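Local coordinates for putative pachytene checkpoint protein 2 (Caenorhabditis elegans, PDB 4XGU) that is an AAA+ ATPase that binds and hydrolyses ATP to remodel other proteins and probably plays a key part in meiotic chromosome recombination, at residues 9-14 and 71-76; 76-81 and 144-149; 184-189 and 296-301; 210-215 and 249-254. All blocks are in the same frame, centred on the assembly; numbering follows the deposited sequence.

Interaction 1: 9-14 and 71-76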
# COMPACT_ATOMS: atom_id res chain seq x y z
N LYS B 9 10.16 -32.72 -48.80
CA LYS B 9 8.95 -33.50 -48.54
C LYS B 9 7.65 -32.70 -48.54
O LYS B 9 6.75 -32.98 -49.33
CB LYS B 9 9.10 -34.26 -47.22
CG LYS B 9 10.02 -35.46 -47.31
CD LYS B 9 9.67 -36.51 -46.27
CE LYS B 9 10.48 -37.78 -46.46
NZ LYS B 9 10.11 -38.82 -45.45
N ASN B 10 7.54 -31.70 -47.67
CA ASN B 10 6.32 -30.90 -47.62
C ASN B 10 6.54 -29.43 -47.94
O ASN B 10 7.14 -28.68 -47.16
CB ASN B 10 5.65 -31.01 -46.26
CG ASN B 10 4.38 -31.85 -46.30
OD1 ASN B 10 4.18 -32.65 -47.21
ND2 ASN B 10 3.50 -31.65 -45.32
N ILE B 11 6.05 -29.02 -49.10
CA ILE B 11 6.06 -27.63 -49.51
C ILE B 11 4.65 -27.23 -49.89
O ILE B 11 3.93 -28.01 -50.51
CB ILE B 11 7.02 -27.37 -50.68
CG1 ILE B 11 8.37 -28.04 -50.43
CG2 ILE B 11 7.20 -25.88 -50.91
CD1 ILE B 11 9.39 -27.77 -51.52
N HIS B 12 4.25 -26.02 -49.53
CA HIS B 12 2.89 -25.56 -49.79
C HIS B 12 2.85 -24.52 -50.90
O HIS B 12 3.86 -23.89 -51.22
CB HIS B 12 2.27 -25.00 -48.52
CG HIS B 12 2.14 -26.00 -47.41
ND1 HIS B 12 0.95 -26.64 -47.13
CD2 HIS B 12 3.04 -26.48 -46.53
CE1 HIS B 12 1.13 -27.46 -46.11
NE2 HIS B 12 2.39 -27.39 -45.73
N ALA B 13 1.68 -24.34 -51.49
CA ALA B 13 1.48 -23.30 -52.48
C ALA B 13 0.14 -22.61 -52.28
O ALA B 13 -0.91 -23.26 -52.22
CB ALA B 13 1.60 -23.87 -53.88
N GLU B 14 0.17 -21.28 -52.18
CA GLU B 14 -1.03 -20.48 -52.04
C GLU B 14 -1.26 -19.73 -53.34
O GLU B 14 -0.36 -19.06 -53.84
CB GLU B 14 -0.91 -19.51 -50.87
CG GLU B 14 -0.51 -20.17 -49.56
CD GLU B 14 -0.10 -19.17 -48.49
OE1 GLU B 14 -0.32 -17.96 -48.70
OE2 GLU B 14 0.43 -19.59 -47.44
N ILE B 71 4.95 -19.90 -53.19
CA ILE B 71 5.44 -21.24 -52.87
C ILE B 71 6.41 -21.16 -51.70
O ILE B 71 7.43 -20.48 -51.78
CB ILE B 71 6.13 -21.90 -54.07
CG1 ILE B 71 5.14 -22.06 -55.22
CG2 ILE B 71 6.71 -23.25 -53.67
CD1 ILE B 71 5.73 -22.76 -56.42
N GLY B 72 6.08 -21.85 -50.61
CA GLY B 72 6.87 -21.73 -49.41
C GLY B 72 7.01 -23.01 -48.61
O GLY B 72 6.12 -23.86 -48.61
N THR B 73 8.14 -23.14 -47.93
CA THR B 73 8.37 -24.26 -47.02
C THR B 73 9.16 -23.79 -45.82
O THR B 73 9.84 -22.76 -45.87
CB THR B 73 9.14 -25.40 -47.70
OG1 THR B 73 9.35 -26.45 -46.76
CG2 THR B 73 10.48 -24.89 -48.19
N CYS B 74 9.08 -24.54 -44.73
CA CYS B 74 9.80 -24.21 -43.51
C CYS B 74 11.14 -24.93 -43.47
O CYS B 74 11.97 -24.68 -42.60
CB CYS B 74 8.96 -24.55 -42.28
SG CYS B 74 7.39 -23.64 -42.19
N GLU B 75 11.35 -25.83 -44.43
CA GLU B 75 12.60 -26.57 -44.55
C GLU B 75 13.73 -25.70 -45.08
O GLU B 75 14.90 -25.90 -44.73
CB GLU B 75 12.42 -27.79 -45.46
CG GLU B 75 11.29 -28.72 -45.06
CD GLU B 75 11.10 -29.87 -46.03
OE1 GLU B 75 11.95 -30.79 -46.03
OE2 GLU B 75 10.12 -29.85 -46.80
N LEU B 76 13.39 -24.73 -45.92
CA LEU B 76 14.38 -23.87 -46.55
C LEU B 76 14.44 -22.50 -45.90
O LEU B 76 13.51 -22.08 -45.21
CB LEU B 76 14.10 -23.71 -48.04
CG LEU B 76 14.72 -24.75 -48.99
CD1 LEU B 76 14.36 -24.43 -50.43
CD2 LEU B 76 16.23 -24.80 -48.81

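Interaction 2: 76-81 and 144-149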
# COMPACT_ATOMS: atom_id res chain seq x y z
N LEU B 76 13.39 -24.73 -45.92
CA LEU B 76 14.38 -23.87 -46.55
C LEU B 76 14.44 -22.50 -45.90
O LEU B 76 13.51 -22.08 -45.21
CB LEU B 76 14.10 -23.71 -48.04
CG LEU B 76 14.72 -24.75 -48.99
CD1 LEU B 76 14.36 -24.43 -50.43
CD2 LEU B 76 16.23 -24.80 -48.81
N ARG B 77 15.55 -21.80 -46.12
CA ARG B 77 15.74 -20.45 -45.60
C ARG B 77 14.71 -19.51 -46.22
O ARG B 77 14.17 -19.79 -47.29
CB ARG B 77 17.17 -19.98 -45.89
CG ARG B 77 17.52 -18.62 -45.31
CD ARG B 77 18.99 -18.28 -45.50
NE ARG B 77 19.80 -18.78 -44.39
CZ ARG B 77 20.48 -19.93 -44.41
NH1 ARG B 77 20.45 -20.70 -45.49
NH2 ARG B 77 21.19 -20.30 -43.35
N ASP B 78 14.44 -18.40 -45.54
CA ASP B 78 13.38 -17.48 -45.91
C ASP B 78 13.46 -16.96 -47.35
O ASP B 78 12.44 -16.67 -47.96
CB ASP B 78 13.36 -16.29 -44.95
CG ASP B 78 12.16 -15.38 -45.16
OD1 ASP B 78 11.11 -15.87 -45.62
OD2 ASP B 78 12.27 -14.17 -44.86
N GLY B 79 14.67 -16.85 -47.89
CA GLY B 79 14.81 -16.29 -49.23
C GLY B 79 15.30 -17.28 -50.28
O GLY B 79 15.40 -16.93 -51.46
N GLU B 80 15.60 -18.50 -49.85
CA GLU B 80 16.23 -19.51 -50.70
C GLU B 80 15.50 -19.75 -52.02
O GLU B 80 14.27 -19.75 -52.08
CB GLU B 80 16.35 -20.83 -49.94
CG GLU B 80 17.69 -21.04 -49.27
CD GLU B 80 18.68 -21.76 -50.17
OE1 GLU B 80 19.48 -21.07 -50.85
OE2 GLU B 80 18.66 -23.01 -50.20
N LEU B 81 16.28 -19.96 -53.08
CA LEU B 81 15.74 -20.36 -54.38
C LEU B 81 15.61 -21.87 -54.43
O LEU B 81 16.43 -22.59 -53.86
CB LEU B 81 16.64 -19.88 -55.53
CG LEU B 81 16.62 -18.39 -55.91
CD1 LEU B 81 17.41 -17.54 -54.92
CD2 LEU B 81 17.16 -18.22 -57.33
N ASN B 144 15.81 -16.44 -38.97
CA ASN B 144 14.88 -17.49 -39.38
C ASN B 144 13.66 -17.55 -38.46
O ASN B 144 13.01 -18.58 -38.33
CB ASN B 144 15.59 -18.85 -39.42
CG ASN B 144 14.97 -19.81 -40.42
OD1 ASN B 144 14.53 -20.90 -40.07
ND2 ASN B 144 14.92 -19.39 -41.68
N LEU B 145 13.36 -16.41 -37.85
CA LEU B 145 12.24 -16.26 -36.92
C LEU B 145 10.90 -16.56 -37.56
O LEU B 145 10.03 -17.18 -36.94
CB LEU B 145 12.24 -14.84 -36.34
CG LEU B 145 10.93 -14.31 -35.75
CD1 LEU B 145 10.60 -15.00 -34.44
CD2 LEU B 145 10.99 -12.80 -35.57
N LYS B 146 10.72 -16.09 -38.79
CA LYS B 146 9.46 -16.27 -39.51
C LYS B 146 9.14 -17.74 -39.69
O LYS B 146 8.01 -18.17 -39.47
CB LYS B 146 9.50 -15.56 -40.86
CG LYS B 146 9.61 -14.04 -40.76
CD LYS B 146 9.93 -13.41 -42.11
CE LYS B 146 8.84 -13.68 -43.13
NZ LYS B 146 9.20 -13.14 -44.48
N ASN B 147 10.15 -18.52 -40.07
CA ASN B 147 9.96 -19.95 -40.25
C ASN B 147 9.61 -20.66 -38.95
O ASN B 147 8.77 -21.55 -38.93
CB ASN B 147 11.22 -20.59 -40.86
CG ASN B 147 11.23 -20.52 -42.37
OD1 ASN B 147 10.18 -20.49 -43.01
ND2 ASN B 147 12.43 -20.50 -42.95
N GLU B 148 10.25 -20.25 -37.86
CA GLU B 148 10.06 -20.91 -36.57
C GLU B 148 8.64 -20.71 -36.05
O GLU B 148 7.99 -21.67 -35.63
CB GLU B 148 11.07 -20.39 -35.54
CG GLU B 148 12.52 -20.65 -35.92
CD GLU B 148 13.49 -20.10 -34.89
OE1 GLU B 148 14.70 -20.00 -35.21
OE2 GLU B 148 13.05 -19.76 -33.77
N VAL B 149 8.16 -19.47 -36.10
CA VAL B 149 6.81 -19.15 -35.65
C VAL B 149 5.76 -19.80 -36.54
O VAL B 149 4.81 -20.41 -36.05
CB VAL B 149 6.58 -17.63 -35.63
CG1 VAL B 149 5.12 -17.31 -35.37
CG2 VAL B 149 7.48 -16.97 -34.59

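Interaction 3: 184-189 and 296-301. With ADP (adenosine-5'-diphosphate), chain H.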
# COMPACT_ATOMS: atom_id res chain seq x y z
N GLY B 184 7.92 -5.00 -35.11
CA GLY B 184 6.86 -5.46 -35.98
C GLY B 184 6.22 -6.77 -35.55
O GLY B 184 5.99 -7.66 -36.38
N LYS B 185 5.93 -6.90 -34.26
CA LYS B 185 5.30 -8.10 -33.72
C LYS B 185 3.86 -8.23 -34.21
O LYS B 185 3.39 -9.33 -34.49
CB LYS B 185 5.34 -8.07 -32.20
CG LYS B 185 6.70 -7.74 -31.63
CD LYS B 185 6.66 -7.71 -30.11
CE LYS B 185 7.11 -6.36 -29.59
NZ LYS B 185 6.21 -5.26 -30.03
N THR B 186 3.17 -7.10 -34.28
CA THR B 186 1.79 -7.08 -34.75
C THR B 186 1.71 -7.58 -36.19
O THR B 186 0.86 -8.41 -36.52
CB THR B 186 1.18 -5.67 -34.67
OG1 THR B 186 1.28 -5.18 -33.33
CG2 THR B 186 -0.28 -5.70 -35.09
N SER B 187 2.61 -7.09 -37.03
CA SER B 187 2.66 -7.49 -38.44
C SER B 187 2.86 -8.99 -38.58
O SER B 187 2.28 -9.62 -39.47
CB SER B 187 3.77 -6.73 -39.18
OG SER B 187 3.46 -5.35 -39.28
N LEU B 188 3.69 -9.56 -37.71
CA LEU B 188 3.89 -11.00 -37.68
C LEU B 188 2.57 -11.73 -37.41
O LEU B 188 2.24 -12.69 -38.09
CB LEU B 188 4.92 -11.39 -36.61
CG LEU B 188 6.39 -11.19 -36.95
CD1 LEU B 188 7.26 -11.61 -35.77
CD2 LEU B 188 6.76 -11.99 -38.18
N CYS B 189 1.83 -11.25 -36.41
CA CYS B 189 0.56 -11.85 -36.05
C CYS B 189 -0.46 -11.75 -37.19
O CYS B 189 -1.19 -12.70 -37.45
CB CYS B 189 -0.01 -11.20 -34.79
SG CYS B 189 0.89 -11.60 -33.29
N LEU B 296 -3.41 -14.60 -30.12
CA LEU B 296 -2.05 -14.10 -30.28
C LEU B 296 -1.85 -12.81 -29.49
O LEU B 296 -2.66 -11.89 -29.57
CB LEU B 296 -1.73 -13.86 -31.76
CG LEU B 296 -1.87 -15.03 -32.74
CD1 LEU B 296 -3.28 -15.11 -33.31
CD2 LEU B 296 -0.85 -14.90 -33.85
N CYS B 297 -0.75 -12.74 -28.74
CA CYS B 297 -0.46 -11.58 -27.91
C CYS B 297 0.88 -10.95 -28.27
O CYS B 297 1.82 -11.64 -28.67
CB CYS B 297 -0.48 -11.97 -26.43
SG CYS B 297 -2.02 -12.73 -25.88
N THR B 298 0.97 -9.63 -28.12
CA THR B 298 2.23 -8.94 -28.32
C THR B 298 2.49 -7.98 -27.16
O THR B 298 1.58 -7.31 -26.69
CB THR B 298 2.25 -8.16 -29.66
OG1 THR B 298 3.39 -7.29 -29.70
CG2 THR B 298 0.99 -7.32 -29.81
N SER B 299 3.74 -7.95 -26.69
CA SER B 299 4.11 -7.07 -25.59
C SER B 299 5.26 -6.14 -25.99
O SER B 299 6.37 -6.60 -26.26
CB SER B 299 4.49 -7.88 -24.35
OG SER B 299 4.77 -7.04 -23.25
N ASN B 300 4.99 -4.84 -26.03
CA ASN B 300 5.98 -3.87 -26.48
C ASN B 300 7.08 -3.65 -25.44
O ASN B 300 8.14 -3.10 -25.76
CB ASN B 300 5.31 -2.54 -26.82
CG ASN B 300 4.53 -2.60 -28.12
OD1 ASN B 300 4.88 -3.36 -29.03
ND2 ASN B 300 3.49 -1.79 -28.23
N LEU B 301 6.83 -4.06 -24.21
CA LEU B 301 7.82 -3.95 -23.15
C LEU B 301 8.67 -5.21 -23.08
O LEU B 301 8.17 -6.32 -23.28
CB LEU B 301 7.15 -3.70 -21.80
CG LEU B 301 8.04 -3.66 -20.55
CD1 LEU B 301 8.93 -2.42 -20.56
CD2 LEU B 301 7.20 -3.72 -19.28
PB ADP H . 5.04 -3.61 -33.22
O1B ADP H . 6.44 -4.03 -32.87
O2B ADP H . 4.05 -4.74 -33.27
O3B ADP H . 4.55 -2.39 -32.47
PA ADP H . 3.97 -3.29 -35.82
O1A ADP H . 3.82 -4.76 -36.13
O2A ADP H . 2.79 -2.49 -35.33
O3A ADP H . 5.18 -3.12 -34.76
O5' ADP H . 4.51 -2.58 -37.16
C5' ADP H . 5.73 -1.84 -37.19
C4' ADP H . 5.93 -1.28 -38.59
O4' ADP H . 7.33 -1.16 -38.86
C3' ADP H . 5.33 -2.19 -39.65
O3' ADP H . 4.18 -1.58 -40.23
C2' ADP H . 6.42 -2.39 -40.68
O2' ADP H . 6.10 -1.64 -41.86
C1' ADP H . 7.69 -1.85 -40.06
N9 ADP H . 8.56 -3.00 -39.68
C8 ADP H . 8.87 -3.34 -38.41
N7 ADP H . 9.67 -4.43 -38.37
C5 ADP H . 9.89 -4.81 -39.64
C6 ADP H . 10.65 -5.89 -40.31
N6 ADP H . 11.35 -6.79 -39.59
N1 ADP H . 10.62 -5.94 -41.66
C2 ADP H . 9.92 -5.04 -42.39
N3 ADP H . 9.21 -4.03 -41.85
C4 ADP H . 9.15 -3.86 -40.50

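Interaction 4: 210-215 and 249-254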
# COMPACT_ATOMS: atom_id res chain seq x y z
N LEU B 210 -10.36 -11.30 -34.70
CA LEU B 210 -10.75 -10.21 -33.82
C LEU B 210 -9.53 -9.56 -33.19
O LEU B 210 -8.77 -10.20 -32.47
CB LEU B 210 -11.70 -10.72 -32.73
CG LEU B 210 -13.15 -10.86 -33.20
CD1 LEU B 210 -13.96 -11.69 -32.24
CD2 LEU B 210 -13.76 -9.48 -33.37
N GLU B 211 -9.35 -8.27 -33.47
CA GLU B 211 -8.21 -7.54 -32.95
C GLU B 211 -8.63 -6.61 -31.81
O GLU B 211 -9.58 -5.83 -31.94
CB GLU B 211 -7.55 -6.73 -34.06
CG GLU B 211 -6.31 -5.97 -33.61
CD GLU B 211 -5.63 -5.24 -34.75
OE1 GLU B 211 -6.17 -5.26 -35.88
OE2 GLU B 211 -4.56 -4.64 -34.51
N ILE B 212 -7.93 -6.71 -30.68
CA ILE B 212 -8.24 -5.91 -29.50
C ILE B 212 -7.08 -4.99 -29.14
O ILE B 212 -5.91 -5.36 -29.31
CB ILE B 212 -8.58 -6.81 -28.29
CG1 ILE B 212 -9.51 -7.95 -28.71
CG2 ILE B 212 -9.19 -6.00 -27.17
CD1 ILE B 212 -9.84 -8.91 -27.58
N ASN B 213 -7.41 -3.80 -28.65
CA ASN B 213 -6.44 -2.87 -28.08
C ASN B 213 -5.43 -2.32 -29.09
O ASN B 213 -4.23 -2.31 -28.84
CB ASN B 213 -5.69 -3.54 -26.92
CG ASN B 213 -5.03 -2.54 -25.99
OD1 ASN B 213 -5.53 -1.43 -25.80
ND2 ASN B 213 -3.91 -2.93 -25.41
N SER B 214 -5.93 -1.86 -30.24
CA SER B 214 -5.05 -1.30 -31.26
C SER B 214 -5.40 0.16 -31.56
O SER B 214 -6.35 0.44 -32.28
CB SER B 214 -5.14 -2.12 -32.55
OG SER B 214 -6.42 -1.98 -33.16
N HIS B 215 -4.61 1.08 -31.01
CA HIS B 215 -3.51 0.74 -30.11
C HIS B 215 -3.69 1.46 -28.78
O HIS B 215 -3.78 2.69 -28.75
CB HIS B 215 -2.15 1.08 -30.72
CG HIS B 215 -2.21 1.60 -32.13
ND1 HIS B 215 -1.65 2.80 -32.50
CD2 HIS B 215 -2.72 1.06 -33.26
CE1 HIS B 215 -1.84 3.00 -33.79
NE2 HIS B 215 -2.49 1.95 -34.28
N VAL B 249 -7.57 -14.22 -32.26
CA VAL B 249 -7.67 -13.09 -31.35
C VAL B 249 -6.31 -12.45 -31.14
O VAL B 249 -5.41 -13.06 -30.57
CB VAL B 249 -8.26 -13.50 -30.00
CG1 VAL B 249 -8.28 -12.31 -29.05
CG2 VAL B 249 -9.66 -14.07 -30.18
N LEU B 250 -6.16 -11.22 -31.63
CA LEU B 250 -4.93 -10.47 -31.45
C LEU B 250 -5.09 -9.46 -30.32
O LEU B 250 -6.09 -8.76 -30.25
CB LEU B 250 -4.53 -9.77 -32.75
CG LEU B 250 -3.31 -8.86 -32.66
CD1 LEU B 250 -2.08 -9.66 -32.25
CD2 LEU B 250 -3.06 -8.14 -33.97
N ILE B 251 -4.09 -9.41 -29.44
CA ILE B 251 -4.11 -8.48 -28.32
C ILE B 251 -2.81 -7.66 -28.30
O ILE B 251 -1.73 -8.20 -28.10
CB ILE B 251 -4.29 -9.21 -26.98
CG1 ILE B 251 -5.61 -9.99 -26.99
CG2 ILE B 251 -4.25 -8.24 -25.82
CD1 ILE B 251 -5.72 -11.03 -25.90
N ASP B 252 -2.94 -6.35 -28.52
CA ASP B 252 -1.79 -5.47 -28.61
C ASP B 252 -1.51 -4.75 -27.29
O ASP B 252 -2.43 -4.52 -26.50
CB ASP B 252 -1.99 -4.44 -29.72
CG ASP B 252 -2.24 -5.09 -31.07
OD1 ASP B 252 -1.53 -6.06 -31.41
OD2 ASP B 252 -3.15 -4.63 -31.79
N GLU B 253 -0.25 -4.39 -27.06
CA GLU B 253 0.18 -3.70 -25.85
C GLU B 253 -0.36 -4.35 -24.59
O GLU B 253 -0.98 -3.69 -23.76
CB GLU B 253 -0.25 -2.23 -25.90
CG GLU B 253 0.61 -1.35 -26.78
CD GLU B 253 1.06 -0.08 -26.08
OE1 GLU B 253 0.39 0.33 -25.10
OE2 GLU B 253 2.09 0.50 -26.50
N VAL B 254 -0.13 -5.66 -24.46
CA VAL B 254 -0.73 -6.46 -23.40
C VAL B 254 -0.47 -5.89 -22.01
O VAL B 254 -1.35 -5.90 -21.14
CB VAL B 254 -0.23 -7.91 -23.45
CG1 VAL B 254 -0.85 -8.73 -22.33
CG2 VAL B 254 -0.56 -8.53 -24.79

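Interaction 1: 9-14 and 71-76
H12 and G72 form the hydrogen-bonded pair of a short antiparallel match: H12 N donates to G72 O at 3.0 Å, and G72 N answers to H12 O at 3.1 Å. A13 and I71 make the adjoining non-hydrogen-bonded pair. Toward K9, side-chain bonds take over. T73 OG1, set anti to its own backbone N (chi1 179°), donates to N10 O at 3.2 Å and accepts from E75 N at 3.1 Å, closing an ST turn. N10 N reaches E75 OE2 on its syn side at 3.3 Å, the donor lying 32° out of the carboxylate plane. An alanine at T73 would probably leave N10 O without this donor and E75 N without its acceptor, freeing the turn to shift.

The apolar part centres on I11, whose CG2 meets I71 CG2 at 3.8 Å while its CG1 passes T73 CB at 3.9 Å. A13 CB faces I71 CG1 more loosely.

The strand pairs belong to the small sheet of the N-terminal domain. Strand 95-98 flanks strand 12-16 on its other edge, I37 of helix 30-41 packs on A13 and I71, and helix 185-199 meets H12 through R199 and bonds E14 through H195.

Interaction 2: 76-81 and 144-149
The D78 side chain crosses the end of K146 obliquely, its carboxylate overlapping not just the ammonium but the last methylenes as well. D78 OD2 and K146 NZ form a salt bridge at 3.3 Å, with NZ on the syn side of the oxygen and 20° out of the carboxylate plane; D78 OD1 stands only slightly farther off, 3.5 Å from K146 NZ. The aliphatic part follows the same acid, K146 CD coming within 3.7 Å of D78 OD2. The lysine is bent at chi3 (62°), which swings CE away from an extended course. Its ammonium is held mainly from elsewhere: it donates to W136 O and L139 O and makes a cation-pi contact with the W136 ring. D78 OD2 has a second, long and weak ion pair with K48.

The loop that presents D78 is a type I beta turn from R77 to E80, closed by E80 N to R77 O at 3.2 Å. It belongs to the N-terminal domain and meets the first turn of helix 145-161, where N144 holds the N-cap position without a side-chain capping bond. That helix packs its L145 and V149 on L188 and L192 of helix 185-199.

Three residues on from N144, N147 sends ND2 to L76 O at 3.0 Å, a weak bond bent to 123° at the hydrogen. On the other branch of the same amide, N147 OD1 accepts a weak bond from W47 NE1.

Interaction 3: 184-189 and 296-301
K185 NZ is gripped from several directions: it donates to N300 OD1 at 2.5 Å, a notably short bond, and to ADP O1B at 3.1 Å, with T298 OG1 and P180 O as weak further acceptors, more than its three N-H can serve at once. K185 is the lysine of the Walker A P-loop, and helix 185-199 starts from it. N300, just past strand 293-299, sits where AAA+ proteins usually carry sensor 1. Its side-chain carbonyl receives the ammonium in plane, at a C=O...N angle of 155°, and its ND2 is fixed by E253 OE2.

The lysine chain leaves the staggered positions at chi3 (-122°), which places CE, and it crosses the T298 side chain at about a right angle; T298 OG1 lies 3.3 Å from K185 CB. T186 N gives a 2.7 Å bond to ADP O2B, which T186 OG1 also holds, and S187 N donates to ADP O1A at 2.8 Å. Amides opening a helix, with the lysine, would probably help to offset the phosphates' negative charge.

Helix and strand run antiparallel, their short axes 8.7 Å apart at 170°. Farther down, C189 SG rests against L296 CD2 at 3.8 Å.

Interaction 4: 210-215 and 249-254
The carboxylates of E211 and D252 meet oxygen to oxygen, E211 OE2 lying 3.1 Å from D252 OD2, with the two planes turned 85° against each other. Over one face of the glutamate group lies L250 CD2, 3.8 Å from E211 OE2; the two side chains run side by side and point the same way. At the OD2 edge of the aspartate sits S214 CB, 3.3 Å from D252 OD2. The far oxygen of the glutamate, OE1, accepts from W125 NE1. E211 is extended from CG outward, with CG anti to the backbone N (chi1 -178°).

Beneath them strands 206-212 and 245-251 run parallel in the core sheet of the AAA+ domain, their short axes crossing at -15°. L250 N donates to L210 O at 2.9 Å, I212 N to L250 O at 2.8 Å, and D252 N to I212 O at 3.2 Å. On the sheet face opposite E211 and L250, I212 CD1 packs on V249 CG1 at 4.0 Å, under helix 228-241.

D252 and E253 follow the end of strand 245-251, the place of the Walker B acids in AAA+ proteins, and D252 touches T186. An alanine at E211 would probably leave W125 NE1 without its acceptor and open a gap beside L250 CD2. Two acceptor oxygens as close as those of E211 and D252 make no bond with each other and would probably repel; E211 has its firm polar partner in W125, at its other oxygen.

From the N terminus, interaction 1 closes the first loop, pairing strand 12-16 with strand 68-72 in the N-terminal domain. Interaction 2 follows in series, starting at the shared L76, and carries the same domain over to helix 145-161; C74 and N147 touch where the two meet. That helix reaches interaction 3 through L145 on L188. Interaction 3 then spans the longest loop, from the P-loop helix to strand 293-299. Interaction 4 falls wholly within that span, joining strands 206-212 and 245-251, and strand 245-251 lies next to strand 293-299 in the sheet. Interactions 1 and 4 stand on opposite sides of the chain's centre, about 29 Å apart between centres.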